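Local coordinates for pyoverdine biosynthesis protein PvcB (Pseudomonas aeruginosa, PDB 4YLM), which catalyses the iron- and 2-oxoglutarate-dependent oxidation of tyrosine isonitrile during the biosynthesis of paerucumarin in Pseudomonas aeruginosa, at residues L58-F63 / D249-A254. Numbering follows the deposited sequence.
Sequences LLLRGF and DDLVIA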
loop_
_atom_site.group_PDB
_atom_site.type_symbol
_atom_site.label_atom_id
_atom_site.label_comp_id
_atom_site.label_asym_id
_atom_site.label_seq_id
_atom_site.Cartn_x
_atom_site.Cartn_y
_atom_site.Cartn_z
ATOM N N LEU A 58 -9.666 3.437 12.770
ATOM C CA LEU A 58 -10.351 3.947 11.590
ATOM C C LEU A 58 -11.859 3.883 11.796
ATOM O O LEU A 58 -12.385 2.884 12.295
ATOM C CB LEU A 58 -9.997 3.125 10.342
ATOM C CG LEU A 58 -8.523 2.823 10.076
ATOM C CD1 LEU A 58 -8.384 2.072 8.737
ATOM C CD2 LEU A 58 -7.704 4.112 10.049
ATOM N N LEU A 59 -12.549 4.944 11.396
ATOM C CA LEU A 59 -13.999 4.949 11.399
ATOM C C LEU A 59 -14.437 5.127 9.959
ATOM O O LEU A 59 -14.198 6.171 9.372
ATOM C CB LEU A 59 -14.536 6.094 12.272
ATOM C CG LEU A 59 -16.021 6.450 12.115
ATOM C CD1 LEU A 59 -16.899 5.224 12.370
ATOM C CD2 LEU A 59 -16.425 7.635 13.040
ATOM N N LEU A 60 -15.002 4.081 9.364
ATOM C CA LEU A 60 -15.602 4.204 8.038
ATOM C C LEU A 60 -17.091 4.437 8.242
ATOM O O LEU A 60 -17.801 3.565 8.761
ATOM C CB LEU A 60 -15.385 2.942 7.201
ATOM C CG LEU A 60 -13.950 2.690 6.722
ATOM C CD1 LEU A 60 -13.071 2.229 7.855
ATOM C CD2 LEU A 60 -13.967 1.643 5.602
ATOM N N ARG A 61 -17.563 5.610 7.832
ATOM C CA ARG A 61 -18.927 6.027 8.152
ATOM C C ARG A 61 -19.669 6.474 6.915
ATOM O O ARG A 61 -19.161 7.268 6.121
ATOM C CB ARG A 61 -18.907 7.149 9.211
ATOM C CG ARG A 61 -20.279 7.774 9.510
ATOM C CD ARG A 61 -20.259 8.546 10.840
ATOM N NE ARG A 61 -20.311 7.657 11.996
ATOM C CZ ARG A 61 -20.366 8.067 13.263
ATOM N NH1 ARG A 61 -20.350 9.366 13.550
ATOM N NH2 ARG A 61 -20.426 7.174 14.243
ATOM N N GLY A 62 -20.877 5.955 6.743
ATOM C CA GLY A 62 -21.718 6.355 5.634
ATOM C C GLY A 62 -21.563 5.437 4.429
ATOM O O GLY A 62 -22.093 5.722 3.353
ATOM N N PHE A 63 -20.832 4.337 4.594
ATOM C CA PHE A 63 -20.687 3.366 3.493
ATOM C C PHE A 63 -21.849 2.378 3.556
ATOM O O PHE A 63 -22.402 2.143 4.625
ATOM C CB PHE A 63 -19.372 2.573 3.614
ATOM C CG PHE A 63 -18.132 3.391 3.357
ATOM C CD1 PHE A 63 -17.509 3.359 2.116
ATOM C CD2 PHE A 63 -17.581 4.174 4.360
ATOM C CE1 PHE A 63 -16.363 4.112 1.871
ATOM C CE2 PHE A 63 -16.439 4.934 4.129
ATOM C CZ PHE A 63 -15.825 4.906 2.883
ATOM N N ASP A 249 -24.205 0.864 10.426
ATOM C CA ASP A 249 -23.295 0.579 9.314
ATOM C C ASP A 249 -21.903 1.203 9.433
ATOM O O ASP A 249 -21.119 1.144 8.489
ATOM C CB ASP A 249 -23.939 0.893 7.967
ATOM C CG ASP A 249 -24.921 -0.199 7.523
ATOM O OD1 ASP A 249 -24.713 -1.399 7.850
ATOM O OD2 ASP A 249 -25.909 0.155 6.857
ATOM N N ASP A 250 -21.593 1.784 10.589
ATOM C CA ASP A 250 -20.210 2.131 10.892
ATOM C C ASP A 250 -19.380 0.869 10.721
ATOM O O ASP A 250 -19.809 -0.229 11.098
ATOM C CB ASP A 250 -20.034 2.558 12.349
ATOM C CG ASP A 250 -20.396 4.004 12.603
ATOM O OD1 ASP A 250 -20.661 4.737 11.633
ATOM O OD2 ASP A 250 -20.408 4.399 13.798
ATOM N N LEU A 251 -18.178 1.019 10.182
ATOM C CA LEU A 251 -17.203 -0.059 10.251
ATOM C C LEU A 251 -15.988 0.529 10.937
ATOM O O LEU A 251 -15.453 1.536 10.485
ATOM C CB LEU A 251 -16.842 -0.577 8.849
ATOM C CG LEU A 251 -15.916 -1.811 8.862
ATOM C CD1 LEU A 251 -16.710 -3.062 9.249
ATOM C CD2 LEU A 251 -15.251 -2.021 7.515
ATOM N N VAL A 252 -15.573 -0.080 12.041
ATOM C CA VAL A 252 -14.464 0.423 12.818
ATOM C C VAL A 252 -13.369 -0.629 12.829
ATOM O O VAL A 252 -13.630 -1.820 13.026
ATOM C CB VAL A 252 -14.898 0.779 14.271
ATOM C CG1 VAL A 252 -13.687 0.979 15.186
ATOM C CG2 VAL A 252 -15.812 2.011 14.264
ATOM N N ILE A 253 -12.146 -0.184 12.585
ATOM C CA ILE A 253 -11.001 -1.074 12.609
ATOM C C ILE A 253 -10.031 -0.499 13.616
ATOM O O ILE A 253 -9.567 0.617 13.439
ATOM C CB ILE A 253 -10.319 -1.120 11.226
ATOM C CG1 ILE A 253 -11.313 -1.614 10.160
ATOM C CG2 ILE A 253 -9.074 -2.002 11.291
ATOM C CD1 ILE A 253 -10.816 -1.388 8.716
ATOM N N ALA A 254 -9.727 -1.266 14.664
ATOM C CA ALA A 254 -8.910 -0.797 15.778
ATOM C C ALA A 254 -7.614 -1.592 15.864
ATOM O O ALA A 254 -7.621 -2.814 15.692
ATOM C CB ALA A 254 -9.712 -0.928 17.111
HETATM O O HOH W 1 -19.829 2.914 7.046
HETATM O O HOH W 2 -22.220 4.802 9.354
#
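Arg61 and Asp250 meet edge to edge as two flat groups, the guanidinium and carboxylate planes 17° apart. CD2 of Leu59 sits over the centre of one guanidinium face, 3.9 Å above the plane, and the carboxylate occupies the edge. At the edge of the Phe63 ring, in its plane, lie Arg61 N and the water that Phe63 N binds. The salt bridge is side-on and two-pronged: Arg61 NH2 reaches the syn lone pair of Asp250 OD2 at 2.8 Å, nearly straight, while Arg61 NE approaches Asp250 OD1 from its syn side at 3.0 Å, 21° out of the carboxylate plane. The Arg61 chain bends at chi3 (-77°), which turns this edge to the acid. Leu59 also touches the carboxylate, its CD1 3.7 Å from Asp250 CG, and the same methyl packs on CG2 of Val252, whose side chain lies about 9 Å from that of His261, a probable ligand of the catalytic iron. Asp250 OD2 is also held by Arg247 N and His244 NE2, and Arg61 NH2 bonds Arg245 O.

The two backbones run antiparallel. Leu58 exchanges two hydrogen bonds with Ile253, and Leu60 does the same with Leu251; Leu59 and Val252 form the non-hydrogen-bonded pair between them. On the face opposite Leu59, Leu60 CB and Leu251 CB lie 4.1 Å apart, and CD1 of Ile253 meets CD1 of both Leu58 and Leu60. Helix 45-55 covers Leu58 and Ile253 there. Where the strands end, one water donates to Leu60 O and Asp249 O and accepts from Phe63 N; a second joins Gly62 N to Asp250 OD1.

With strands 29-33 and 120-131 flanking it, this pairing is part of the mixed sheet belonging to the double-stranded beta-helix (jelly roll) of TauD/TfdA-family iron- and 2-oxoglutarate-dependent oxygenases.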